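Local coordinates for titin (Homo sapiens, PDB 3LCY), which serves as a giant structural protein of the muscle sarcomere and carries a serine/threonine kinase domain; two tandem A-band immunoglobulin domains make up this fragment, at residues Thr19-Ala24 / Leu95-Thr100; Pro101-Gly106 / Leu123-Ile128; Tyr107-Lys112 / Val186-Asp191; Ile128-Pro133 / Thr155-His160; Ser147-Ile152 / Val162-Gln167. All coordinates share one frame; numbering follows the deposited sequence.

Contact 1: residues Thr19-Ala24 / Leu95-Thr100; sequences TKLGEA and LLLQAT
The parallel pairing of strands A' and G, a feature of I-set immunoglobulin domains, sets T19 beside L97 and K20 beside Q98. Three backbone bonds hold it. T19 N donates to L96 O at 2.9 Å. Q98 N reaches T19 O at 3.0 Å, a weak bond bent to 127°. L21 N then donates to Q98 O at 3.0 Å. K20 to E23 forms a type II turn, closed by E23 N on K20 O, with G22 at a positive phi. The apolar side chains meet around T19 and L21. T19 CG2 sits between the backbone N and the carbonyl carbon and touches L95 CD1 at 3.9 Å. The other branch, T19 OG1, lies anti to the backbone N (chi1 -161°) and donates to A24 O at 2.8 Å from above that carbonyl's plane. L21 CD1 meets L97 CD1 at 3.8 Å, the two side chains slanting across each other. Q98 stands on the other face, its OE1 bonded to T18 OG1. Strand 88-103 also pairs antiparallel with strand 76-83. It runs on into the second domain: within this contact A99 already bonds R130 of strand 121-130, and L21 packs on I128.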
# COMPACT_ATOMS: atom_id res chain seq x y z
N THR A 19 8.63 -5.50 -6.53
CA THR A 19 9.77 -4.59 -6.66
C THR A 19 9.93 -3.76 -5.40
O THR A 19 8.97 -3.55 -4.65
CB THR A 19 9.60 -3.64 -7.86
OG1 THR A 19 10.87 -3.08 -8.22
CG2 THR A 19 8.63 -2.51 -7.51
N LYS A 20 11.15 -3.30 -5.15
CA LYS A 20 11.42 -2.46 -3.99
C LYS A 20 10.78 -1.09 -4.17
O LYS A 20 10.92 -0.46 -5.22
CB LYS A 20 12.93 -2.31 -3.77
CG LYS A 20 13.29 -1.30 -2.69
CD LYS A 20 14.78 -1.02 -2.66
CE LYS A 20 15.12 0.03 -1.61
NZ LYS A 20 16.57 0.37 -1.61
N LEU A 21 10.07 -0.64 -3.14
CA LEU A 21 9.45 0.68 -3.17
C LEU A 21 10.49 1.74 -3.49
O LEU A 21 11.54 1.81 -2.85
CB LEU A 21 8.76 0.98 -1.83
CG LEU A 21 8.09 2.35 -1.71
CD1 LEU A 21 7.09 2.56 -2.84
CD2 LEU A 21 7.40 2.49 -0.36
N GLY A 22 10.19 2.57 -4.48
CA GLY A 22 11.12 3.59 -4.92
C GLY A 22 11.85 3.20 -6.19
O GLY A 22 12.46 4.03 -6.85
N GLU A 23 11.78 1.91 -6.53
CA GLU A 23 12.44 1.40 -7.73
C GLU A 23 11.43 1.15 -8.84
O GLU A 23 10.22 1.25 -8.64
CB GLU A 23 13.21 0.12 -7.41
CG GLU A 23 14.35 0.32 -6.42
CD GLU A 23 15.42 1.26 -6.96
OE1 GLU A 23 15.56 1.37 -8.19
OE2 GLU A 23 16.13 1.88 -6.13
N ALA A 24 11.94 0.82 -10.03
CA ALA A 24 11.09 0.59 -11.19
C ALA A 24 10.45 -0.80 -11.16
O ALA A 24 11.06 -1.77 -10.71
CB ALA A 24 11.89 0.77 -12.47
N LEU A 95 1.06 -5.61 -8.42
CA LEU A 95 2.41 -5.19 -8.08
C LEU A 95 2.59 -5.25 -6.57
O LEU A 95 1.87 -4.60 -5.82
CB LEU A 95 2.68 -3.77 -8.58
CG LEU A 95 4.00 -3.14 -8.15
CD1 LEU A 95 5.17 -4.03 -8.55
CD2 LEU A 95 4.16 -1.74 -8.74
N LEU A 96 3.55 -6.06 -6.12
CA LEU A 96 3.85 -6.18 -4.70
C LEU A 96 5.10 -5.39 -4.36
O LEU A 96 6.15 -5.56 -4.98
CB LEU A 96 4.01 -7.65 -4.30
CG LEU A 96 2.76 -8.52 -4.23
CD1 LEU A 96 2.07 -8.62 -5.59
CD2 LEU A 96 3.10 -9.90 -3.71
N LEU A 97 4.99 -4.52 -3.36
CA LEU A 97 6.11 -3.67 -2.97
C LEU A 97 6.95 -4.31 -1.88
O LEU A 97 6.49 -5.20 -1.16
CB LEU A 97 5.61 -2.30 -2.50
CG LEU A 97 4.84 -1.48 -3.52
CD1 LEU A 97 4.42 -0.14 -2.92
CD2 LEU A 97 5.66 -1.26 -4.78
N GLN A 98 8.19 -3.85 -1.76
CA GLN A 98 9.09 -4.29 -0.70
C GLN A 98 9.67 -3.07 0.01
O GLN A 98 10.26 -2.20 -0.62
CB GLN A 98 10.21 -5.15 -1.27
CG GLN A 98 9.74 -6.46 -1.87
CD GLN A 98 10.87 -7.23 -2.53
OE1 GLN A 98 10.64 -8.07 -3.40
NE2 GLN A 98 12.10 -6.94 -2.13
N ALA A 99 9.48 -3.01 1.33
CA ALA A 99 9.97 -1.89 2.11
C ALA A 99 10.12 -2.27 3.58
O ALA A 99 9.20 -2.82 4.18
CB ALA A 99 9.05 -0.69 1.96
N THR A 100 11.28 -1.98 4.15
CA THR A 100 11.51 -2.22 5.56
C THR A 100 10.61 -1.30 6.36
O THR A 100 10.47 -0.13 6.02
CB THR A 100 12.97 -1.96 5.95
OG1 THR A 100 13.24 -0.55 5.86
CG2 THR A 100 13.91 -2.71 5.02

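Contact 2: residues Pro101-Gly106 / Leu123-Ile128; sequences PQFHPG and LHVMYI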
# COMPACT_ATOMS: atom_id res chain seq x y z
N PRO A 101 9.98 -1.83 7.42
CA PRO A 101 9.07 -1.03 8.25
C PRO A 101 9.69 0.31 8.63
O PRO A 101 10.85 0.36 9.05
CB PRO A 101 8.87 -1.91 9.48
CG PRO A 101 9.04 -3.30 8.97
CD PRO A 101 10.11 -3.21 7.91
N GLN A 102 8.92 1.38 8.47
CA GLN A 102 9.41 2.73 8.70
C GLN A 102 8.25 3.65 9.02
O GLN A 102 7.26 3.68 8.29
CB GLN A 102 10.14 3.24 7.46
CG GLN A 102 10.37 4.74 7.44
CD GLN A 102 10.72 5.27 6.06
OE1 GLN A 102 10.56 4.57 5.06
NE2 GLN A 102 11.19 6.51 6.00
N PHE A 103 8.36 4.40 10.11
CA PHE A 103 7.33 5.37 10.45
C PHE A 103 7.29 6.48 9.40
O PHE A 103 8.32 6.99 8.98
CB PHE A 103 7.53 5.93 11.86
CG PHE A 103 7.30 4.92 12.94
CD1 PHE A 103 6.03 4.43 13.19
CD2 PHE A 103 8.36 4.45 13.71
CE1 PHE A 103 5.81 3.50 14.19
CE2 PHE A 103 8.14 3.52 14.71
CZ PHE A 103 6.87 3.04 14.95
N HIS A 104 6.08 6.83 8.99
CA HIS A 104 5.88 7.71 7.85
C HIS A 104 6.45 9.11 8.05
O HIS A 104 5.99 9.86 8.91
CB HIS A 104 4.38 7.81 7.52
CG HIS A 104 4.11 8.17 6.09
ND1 HIS A 104 4.56 9.34 5.51
CD2 HIS A 104 3.42 7.52 5.12
CE1 HIS A 104 4.18 9.39 4.25
NE2 HIS A 104 3.48 8.30 3.99
N PRO A 105 7.46 9.47 7.24
CA PRO A 105 7.92 10.86 7.16
C PRO A 105 6.89 11.67 6.37
O PRO A 105 6.53 11.29 5.25
CB PRO A 105 9.23 10.76 6.38
CG PRO A 105 9.08 9.53 5.55
CD PRO A 105 8.23 8.58 6.35
N GLY A 106 6.43 12.77 6.94
CA GLY A 106 5.32 13.52 6.37
C GLY A 106 4.20 13.56 7.38
O GLY A 106 3.27 14.37 7.29
N LEU A 123 -4.62 7.42 18.90
CA LEU A 123 -3.26 7.57 18.40
C LEU A 123 -3.32 7.00 16.99
O LEU A 123 -3.57 5.83 16.80
CB LEU A 123 -2.27 6.81 19.28
CG LEU A 123 -1.65 7.59 20.43
CD1 LEU A 123 -2.62 8.59 21.00
CD2 LEU A 123 -1.18 6.64 21.52
N HIS A 124 -3.08 7.86 16.01
CA HIS A 124 -3.15 7.48 14.61
C HIS A 124 -1.77 7.54 13.95
O HIS A 124 -1.33 8.60 13.50
CB HIS A 124 -4.13 8.40 13.88
CG HIS A 124 -4.39 8.01 12.46
ND1 HIS A 124 -5.26 7.01 12.11
CD2 HIS A 124 -3.91 8.51 11.29
CE1 HIS A 124 -5.30 6.89 10.79
NE2 HIS A 124 -4.48 7.80 10.28
N VAL A 125 -1.10 6.39 13.88
CA VAL A 125 0.27 6.33 13.38
C VAL A 125 0.36 5.86 11.93
O VAL A 125 0.03 4.72 11.61
CB VAL A 125 1.15 5.40 14.25
CG1 VAL A 125 2.58 5.40 13.75
CG2 VAL A 125 1.09 5.84 15.71
N MET A 126 0.84 6.74 11.06
CA MET A 126 1.07 6.40 9.66
C MET A 126 2.43 5.73 9.52
O MET A 126 3.41 6.12 10.13
CB MET A 126 0.97 7.63 8.78
CG MET A 126 -0.36 8.34 8.83
SD MET A 126 -1.72 7.48 8.04
CE MET A 126 -1.31 7.63 6.32
N TYR A 127 2.50 4.69 8.71
CA TYR A 127 3.75 3.98 8.53
C TYR A 127 3.98 3.55 7.10
O TYR A 127 3.07 3.50 6.29
CB TYR A 127 3.78 2.74 9.41
CG TYR A 127 2.94 1.63 8.87
CD1 TYR A 127 3.46 0.71 8.00
CD2 TYR A 127 1.62 1.51 9.23
CE1 TYR A 127 2.70 -0.29 7.50
CE2 TYR A 127 0.85 0.50 8.73
CZ TYR A 127 1.40 -0.39 7.87
OH TYR A 127 0.66 -1.40 7.38
N ILE A 128 5.22 3.24 6.80
CA ILE A 128 5.56 2.69 5.51
C ILE A 128 6.16 1.32 5.76
O ILE A 128 7.13 1.19 6.46
CB ILE A 128 6.55 3.57 4.75
CG1 ILE A 128 5.86 4.83 4.24
CG2 ILE A 128 7.14 2.83 3.59
CD1 ILE A 128 6.79 5.81 3.63
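This is an antiparallel strand pairing at the start of the second domain, where the end of strand 88-103 acts as strand A beside strand B. Q102 and I128 are a hydrogen-bonded pair: Q102 N donates to I128 O at 2.7 Å, and I128 N to Q102 O at 2.6 Å. F103 and Y127 follow as a non-hydrogen-bonded pair with diverging side chains. H104 N continues the ladder to M126 O at 3.0 Å. The strands then part. H104 carries the outer packing. Its CG lies anti to the backbone N (chi1 -155°), and its ring takes I128 CD1 over one face, 4.2 Å from the centroid and displaced toward the rim, a CH-pi contact. H104 CB lies 3.6 Å from M126 CB, the two side chains running side by side. P105 CD also touches I128 CD1, at 4.1 Å, the two side chains crossing at about a right angle. F103 turns the other way, and its CD1 meets V125 CG1 at 3.6 Å. Its ring packs inward on V177 and L179 of strand 173-180 and on V186 and A188 of strand 185-195. Strand 121-130 also pairs antiparallel with strand 158-163.

Contact 3: residues Tyr107-Lys112 / Val186-Asp191; sequences YPLKEK and VDAILD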
# COMPACT_ATOMS: atom_id res chain seq x y z
N TYR A 107 4.29 12.67 8.36
CA TYR A 107 3.38 12.65 9.49
C TYR A 107 4.19 12.39 10.76
O TYR A 107 3.96 11.41 11.46
CB TYR A 107 2.33 11.56 9.32
CG TYR A 107 1.60 11.58 7.99
CD1 TYR A 107 0.59 12.50 7.74
CD2 TYR A 107 1.92 10.67 6.99
CE1 TYR A 107 -0.08 12.51 6.52
CE2 TYR A 107 1.25 10.67 5.77
CZ TYR A 107 0.25 11.60 5.55
OH TYR A 107 -0.41 11.60 4.34
N PRO A 108 5.16 13.28 11.05
CA PRO A 108 6.09 13.10 12.17
C PRO A 108 5.37 12.85 13.49
O PRO A 108 4.35 13.48 13.77
CB PRO A 108 6.84 14.44 12.23
CG PRO A 108 6.75 14.97 10.85
CD PRO A 108 5.42 14.53 10.32
N LEU A 109 5.90 11.93 14.28
CA LEU A 109 5.35 11.64 15.60
C LEU A 109 5.94 12.61 16.64
O LEU A 109 7.14 12.86 16.66
CB LEU A 109 5.67 10.20 16.01
CG LEU A 109 5.06 9.08 15.17
CD1 LEU A 109 5.55 7.72 15.63
CD2 LEU A 109 3.53 9.14 15.22
N LYS A 110 5.08 13.15 17.49
CA LYS A 110 5.53 14.02 18.58
C LYS A 110 5.95 13.18 19.78
O LYS A 110 5.58 12.01 19.89
CB LYS A 110 4.42 15.00 18.98
CG LYS A 110 4.04 15.99 17.89
CD LYS A 110 2.98 16.96 18.38
CE LYS A 110 3.44 17.71 19.62
NZ LYS A 110 4.70 18.46 19.39
N GLU A 111 6.72 13.78 20.68
CA GLU A 111 7.22 13.06 21.85
C GLU A 111 6.10 12.76 22.84
O GLU A 111 6.03 11.67 23.39
CB GLU A 111 8.32 13.86 22.55
CG GLU A 111 8.94 13.14 23.73
CD GLU A 111 9.70 14.07 24.65
OE1 GLU A 111 10.25 13.60 25.66
OE2 GLU A 111 9.75 15.29 24.37
N LYS A 112 5.25 13.75 23.06
CA LYS A 112 4.19 13.63 24.05
C LYS A 112 2.81 13.86 23.44
O LYS A 112 2.64 14.72 22.57
CB LYS A 112 4.41 14.64 25.18
CG LYS A 112 5.67 14.38 25.99
CD LYS A 112 5.77 15.33 27.17
CE LYS A 112 4.62 15.13 28.13
NZ LYS A 112 4.72 16.05 29.30
N VAL A 186 10.87 -1.77 13.49
CA VAL A 186 11.05 -0.40 13.96
C VAL A 186 10.04 -0.12 15.06
O VAL A 186 8.98 -0.75 15.11
CB VAL A 186 10.89 0.62 12.82
CG1 VAL A 186 9.43 0.76 12.44
CG2 VAL A 186 11.47 1.97 13.24
N ASP A 187 10.36 0.82 15.94
CA ASP A 187 9.45 1.17 17.03
C ASP A 187 9.58 2.63 17.43
O ASP A 187 10.59 3.28 17.15
CB ASP A 187 9.68 0.27 18.24
CG ASP A 187 10.98 0.57 18.95
OD1 ASP A 187 11.06 1.60 19.65
OD2 ASP A 187 11.93 -0.24 18.83
N ALA A 188 8.55 3.15 18.08
CA ALA A 188 8.55 4.52 18.56
C ALA A 188 7.87 4.58 19.92
O ALA A 188 6.94 3.84 20.20
CB ALA A 188 7.84 5.43 17.57
N ILE A 189 8.36 5.47 20.78
CA ILE A 189 7.80 5.62 22.12
C ILE A 189 7.01 6.92 22.26
O ILE A 189 7.54 8.01 22.02
CB ILE A 189 8.89 5.54 23.20
CG1 ILE A 189 9.42 4.11 23.30
CG2 ILE A 189 8.34 5.99 24.54
CD1 ILE A 189 10.46 3.91 24.38
N LEU A 190 5.75 6.80 22.65
CA LEU A 190 4.87 7.95 22.82
C LEU A 190 4.58 8.17 24.29
O LEU A 190 4.06 7.29 24.97
CB LEU A 190 3.56 7.75 22.05
CG LEU A 190 3.61 7.54 20.53
CD1 LEU A 190 4.25 6.21 20.17
CD2 LEU A 190 2.21 7.61 19.96
N ASP A 191 4.90 9.36 24.79
CA ASP A 191 4.64 9.71 26.18
C ASP A 191 3.25 10.31 26.32
O ASP A 191 2.98 11.40 25.82
CB ASP A 191 5.69 10.69 26.70
CG ASP A 191 5.75 10.73 28.21
OD1 ASP A 191 5.46 9.69 28.84
OD2 ASP A 191 6.08 11.79 28.76
O HOH W 1 6.80 9.41 19.49
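The D191 carboxylate is the flat group that meets the partner segment, and K112 approaches it at OD2. K112 CE comes to 3.7 Å from D191 OD2. The approach is oblique, neither square over the carboxylate nor in its plane. The two side chains run alongside each other in the same direction. K112 CG is anti to its carbonyl carbon (chi1 -64°) and packs on D191 CB at 3.8 Å. The chain bends at chi3, and K112 NZ stays 4.5 Å from D191 OD2, beyond a salt bridge. K112 NZ has a long, weak ion pair with E193 and a weak hydrogen bond to Y114 OH. D191 OD1 has a long, weak ion pair with K174.

The backbone link is parallel. D191 N donates to E111 O at 2.9 Å with an angle of 165°, and K112 pairs with D191. One step earlier the chains are further apart, and a water bridges them: it donates to K110 O at 2.9 Å and to I189 O at 3.0 Å. Further back, L109 CD1 rests on A188 CB at 3.8 Å, and both touch F103.

This is where the A' strand of the second domain joins strand G, as is usual in I-set domains. Strand 112-116 forms one edge of the sheet. Strand 185-195 lies next to it and pairs antiparallel with strand 173-180. L190 turns inward to V177 and L123.

Contact 4: residues Ile128-Pro133 / Thr155-His160; sequences IGRPVP and TEHYTH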
# COMPACT_ATOMS: atom_id res chain seq x y z
N ILE A 128 5.22 3.24 6.80
CA ILE A 128 5.56 2.69 5.51
C ILE A 128 6.16 1.32 5.76
O ILE A 128 7.13 1.19 6.46
CB ILE A 128 6.55 3.57 4.75
CG1 ILE A 128 5.86 4.83 4.24
CG2 ILE A 128 7.14 2.83 3.59
CD1 ILE A 128 6.79 5.81 3.63
N GLY A 129 5.58 0.29 5.17
CA GLY A 129 6.13 -1.04 5.26
C GLY A 129 5.49 -2.06 4.36
O GLY A 129 4.35 -2.29 4.45
N ARG A 130 6.26 -2.71 3.49
CA ARG A 130 5.70 -3.75 2.63
C ARG A 130 6.60 -4.97 2.70
O ARG A 130 7.80 -4.85 2.58
CB ARG A 130 5.54 -3.26 1.19
CG ARG A 130 4.37 -2.31 1.00
CD ARG A 130 3.09 -2.87 1.61
NE ARG A 130 1.94 -2.03 1.32
CZ ARG A 130 1.33 -1.25 2.20
NH1 ARG A 130 1.75 -1.20 3.44
NH2 ARG A 130 0.29 -0.52 1.83
N PRO A 131 6.05 -6.16 2.90
CA PRO A 131 4.61 -6.43 3.05
C PRO A 131 4.08 -5.88 4.36
O PRO A 131 4.86 -5.56 5.24
CB PRO A 131 4.56 -7.95 3.09
CG PRO A 131 5.90 -8.36 3.53
CD PRO A 131 6.83 -7.40 2.89
N VAL A 132 2.77 -5.77 4.49
CA VAL A 132 2.21 -5.21 5.70
C VAL A 132 2.81 -5.95 6.89
O VAL A 132 2.80 -7.17 6.97
CB VAL A 132 0.69 -5.36 5.70
CG1 VAL A 132 0.08 -4.75 6.94
CG2 VAL A 132 0.12 -4.74 4.46
N PRO A 133 3.34 -5.15 7.80
CA PRO A 133 4.02 -5.62 9.01
C PRO A 133 3.14 -5.98 10.19
O PRO A 133 2.02 -5.51 10.30
CB PRO A 133 4.87 -4.42 9.39
CG PRO A 133 4.07 -3.27 8.96
CD PRO A 133 3.31 -3.68 7.73
N THR A 155 -4.21 -1.23 9.60
CA THR A 155 -4.43 -1.09 8.16
C THR A 155 -3.10 -1.11 7.42
O THR A 155 -2.04 -0.96 8.03
CB THR A 155 -5.21 0.21 7.86
OG1 THR A 155 -6.59 0.04 8.22
CG2 THR A 155 -5.13 0.59 6.39
N GLU A 156 -3.15 -1.29 6.10
CA GLU A 156 -1.94 -1.28 5.28
C GLU A 156 -1.39 0.14 5.13
O GLU A 156 -0.46 0.37 4.36
CB GLU A 156 -2.22 -1.90 3.91
CG GLU A 156 -2.95 -0.99 2.93
CD GLU A 156 -4.45 -0.96 3.15
OE1 GLU A 156 -4.92 -1.53 4.16
OE2 GLU A 156 -5.16 -0.36 2.32
N HIS A 157 -1.96 1.08 5.87
CA HIS A 157 -1.50 2.47 5.81
C HIS A 157 -1.23 3.05 7.20
O HIS A 157 -0.52 4.05 7.32
CB HIS A 157 -2.51 3.34 5.06
CG HIS A 157 -2.54 3.10 3.59
ND1 HIS A 157 -1.42 3.16 2.79
CD2 HIS A 157 -3.57 2.81 2.75
CE1 HIS A 157 -1.74 2.91 1.54
NE2 HIS A 157 -3.05 2.70 1.49
N TYR A 158 -1.79 2.43 8.23
CA TYR A 158 -1.63 2.96 9.58
C TYR A 158 -1.99 1.94 10.66
O TYR A 158 -2.61 0.92 10.39
CB TYR A 158 -2.49 4.21 9.78
CG TYR A 158 -3.96 3.98 9.55
CD1 TYR A 158 -4.58 4.40 8.38
CD2 TYR A 158 -4.73 3.32 10.50
CE1 TYR A 158 -5.93 4.18 8.16
CE2 TYR A 158 -6.08 3.09 10.29
CZ TYR A 158 -6.67 3.53 9.12
OH TYR A 158 -8.01 3.31 8.90
N THR A 159 -1.58 2.24 11.89
CA THR A 159 -2.04 1.50 13.05
C THR A 159 -2.74 2.47 14.00
O THR A 159 -2.15 3.46 14.44
CB THR A 159 -0.88 0.79 13.77
OG1 THR A 159 -1.34 0.23 15.01
CG2 THR A 159 0.26 1.76 14.05
N HIS A 160 -4.01 2.19 14.29
CA HIS A 160 -4.85 3.14 15.01
C HIS A 160 -5.27 2.61 16.38
O HIS A 160 -6.01 1.63 16.47
CB HIS A 160 -6.08 3.48 14.17
CG HIS A 160 -6.90 4.61 14.73
ND1 HIS A 160 -6.72 5.91 14.34
CD2 HIS A 160 -7.90 4.62 15.65
CE1 HIS A 160 -7.57 6.69 14.99
NE2 HIS A 160 -8.29 5.93 15.79
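R130 grips the backbone carbonyl of E156 with both terminal nitrogens, a fork that ties the end of strand B of the second immunoglobulin domain to the turn of the D-E hairpin. R130 NH2 donates to E156 O at 2.8 Å and R130 NH1 at 2.9 Å. The oxygen lies in the guanidinium plane at its edge. The two nitrogens reach it from opposite faces of the carbonyl plane, each tilted by a modest angle. The E156 carboxylate takes no part in this grip: E156 OE2 is 5.5 Å from R130 NH2. The apolar part of E156 does touch, with CG 3.5 Å from R130 NH2. Beside it, V132 CG2 packs on E156 CB at 3.7 Å, the side chains crossing at a slant.

The next shell sets the guanidinium in place. R130 NH1 also donates to G129 O, in the guanidinium plane, so this nitrogen has one bond in its own strand and one across the contact. The R130 chain bends at chi2 (-49°), which turns CD back from an extended course. R130 NE forms a salt bridge with E75, a residue of the first domain, so the arginine connects the first domain, through E75, with the D-E hairpin of the second.

On the other side, T155 N bonds Y158 O across the hairpin turn, and T155 O accepts from Y127 OH. E156 CG lies over one face of the H157 ring, toward its rim. T155 CB sits over the centre of the Y158 ring, 3.8 Å above its plane.

Contact 5: residues Ser147-Ile152 / Val162-Gln167; sequences SENITI and VMKNVQ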
# COMPACT_ATOMS: atom_id res chain seq x y z
N SER A 147 -10.33 -4.82 23.72
CA SER A 147 -11.19 -5.01 24.85
C SER A 147 -12.29 -3.98 24.83
O SER A 147 -12.48 -3.28 23.85
CB SER A 147 -10.41 -4.88 26.15
OG SER A 147 -9.89 -3.59 26.31
N GLU A 148 -13.02 -3.90 25.93
CA GLU A 148 -14.11 -2.98 26.07
C GLU A 148 -13.66 -1.54 25.94
O GLU A 148 -14.31 -0.76 25.26
CB GLU A 148 -14.72 -3.19 27.45
CG GLU A 148 -15.61 -2.08 27.93
CD GLU A 148 -16.83 -1.93 27.07
OE1 GLU A 148 -17.66 -1.05 27.34
OE2 GLU A 148 -16.96 -2.71 26.10
N ASN A 149 -12.56 -1.18 26.59
CA ASN A 149 -12.08 0.19 26.50
C ASN A 149 -10.88 0.43 25.60
O ASN A 149 -10.42 1.55 25.45
CB ASN A 149 -11.88 0.77 27.90
CG ASN A 149 -13.17 0.78 28.71
OD1 ASN A 149 -14.09 1.53 28.41
ND2 ASN A 149 -13.25 -0.08 29.70
N ILE A 150 -10.39 -0.63 24.98
CA ILE A 150 -9.26 -0.50 24.09
C ILE A 150 -9.52 -1.13 22.74
O ILE A 150 -9.93 -2.27 22.65
CB ILE A 150 -8.03 -1.17 24.67
CG1 ILE A 150 -7.59 -0.46 25.94
CG2 ILE A 150 -6.95 -1.19 23.64
CD1 ILE A 150 -6.87 0.80 25.72
N THR A 151 -9.27 -0.38 21.69
CA THR A 151 -9.47 -0.88 20.34
C THR A 151 -8.29 -0.50 19.46
O THR A 151 -7.77 0.61 19.54
CB THR A 151 -10.77 -0.33 19.72
OG1 THR A 151 -11.87 -0.63 20.58
CG2 THR A 151 -11.01 -0.95 18.35
N ILE A 152 -7.86 -1.44 18.62
CA ILE A 152 -6.71 -1.22 17.76
C ILE A 152 -7.03 -1.61 16.32
O ILE A 152 -7.13 -2.80 16.01
CB ILE A 152 -5.49 -2.03 18.24
CG1 ILE A 152 -5.26 -1.82 19.74
CG2 ILE A 152 -4.25 -1.67 17.44
CD1 ILE A 152 -4.18 -2.70 20.32
N VAL A 162 -7.25 3.35 19.86
CA VAL A 162 -8.24 4.14 20.55
C VAL A 162 -8.48 3.75 22.03
O VAL A 162 -8.75 2.65 22.36
CB VAL A 162 -9.53 4.26 19.71
CG1 VAL A 162 -9.90 3.03 19.13
CG2 VAL A 162 -10.62 4.72 20.49
N MET A 163 -8.36 4.69 22.92
CA MET A 163 -8.52 4.41 24.30
C MET A 163 -9.72 5.14 24.84
O MET A 163 -9.82 6.31 24.76
CB MET A 163 -7.25 4.74 25.05
CG MET A 163 -6.19 3.70 24.85
SD MET A 163 -4.54 4.04 25.36
CE MET A 163 -4.44 5.75 25.18
N LYS A 164 -10.64 4.40 25.40
CA LYS A 164 -11.85 4.97 25.92
C LYS A 164 -11.73 5.39 27.34
O LYS A 164 -11.15 4.72 28.12
CB LYS A 164 -12.97 3.98 25.82
CG LYS A 164 -13.99 4.38 24.86
CD LYS A 164 -15.15 3.45 24.79
CE LYS A 164 -15.02 2.41 23.71
NZ LYS A 164 -16.15 1.43 23.78
N ASN A 165 -12.31 6.51 27.69
CA ASN A 165 -12.36 6.96 29.06
C ASN A 165 -11.06 6.99 29.78
O ASN A 165 -10.87 6.33 30.76
CB ASN A 165 -13.42 6.28 29.90
CG ASN A 165 -13.41 6.77 31.36
OD1 ASN A 165 -12.68 6.26 32.18
ND2 ASN A 165 -14.20 7.76 31.66
N VAL A 166 -10.14 7.78 29.26
CA VAL A 166 -8.82 7.89 29.85
C VAL A 166 -8.80 8.52 31.23
O VAL A 166 -9.49 9.50 31.50
CB VAL A 166 -7.86 8.65 28.93
CG1 VAL A 166 -7.86 8.02 27.55
CG2 VAL A 166 -8.25 10.11 28.85
N GLN A 167 -7.97 7.94 32.09
CA GLN A 167 -7.77 8.40 33.44
C GLN A 167 -6.26 8.43 33.62
O GLN A 167 -5.56 7.59 33.09
CB GLN A 167 -8.45 7.48 34.45
CG GLN A 167 -9.96 7.60 34.45
CD GLN A 167 -10.42 9.02 34.69
OE1 GLN A 167 -9.73 9.80 35.33
NE2 GLN A 167 -11.60 9.35 34.18
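T151 and V162 form the close part of this contact, a hydrogen-bonded antiparallel pair. V162 N donates to T151 O at 2.8 Å and is almost straight at 178°. T151 N returns a bond to V162 O at 3.1 Å. V162 CG1 lies between the backbone N and the carbonyl carbon (chi1 43°) and packs on T151 CB at 3.5 Å. The next pair, I150 and M163, is non-hydrogen-bonded. Their side chains run side by side on the other face, toward the domain interior, where M163 packs on L121 and H171. The exact fit of these two is doubtful, because the modelled carbons come too close.

Toward the turn the residues are exposed and the side chains pack less closely, though the ladder holds. K164 N donates to N149 O at 2.9 Å, at 174°. N149 and K164 cross at about a right angle, and N149 OD1 lies 3.7 Å from K164 CB. K164 then reaches over the turn, and its NZ donates to E148 O at 3.2 Å, nearly along the C=O axis. The E148 carboxylate is not in contact with the amine: E148 OE1 is 4.6 Å from K164 NZ. Strands 150-154 and 158-163 form the D-E hairpin of the second domain, a regular feature of the immunoglobulin sandwich.

Contacts 1 and 2 lie in series on the long strand 88-103, which ends the first domain and begins the second. Both are partly buried and rest on backbone ladders, parallel in contact 1 and antiparallel in contact 2. Contact 3 repeats the parallel A'-G pairing of contact 1 in the second domain, but at the surface and with a bridging water. Contacts 2 and 4 share I128 and strand 121-130. Contact 4, also at the surface, differs in chemistry: a guanidinium on one carbonyl takes the place of a ladder. Contact 5 continues along strand 158-163, where surface pairing gives way to a lysine-carbonyl bond. Contacts 1 and 5 are the furthest apart, about 35 Å between centres.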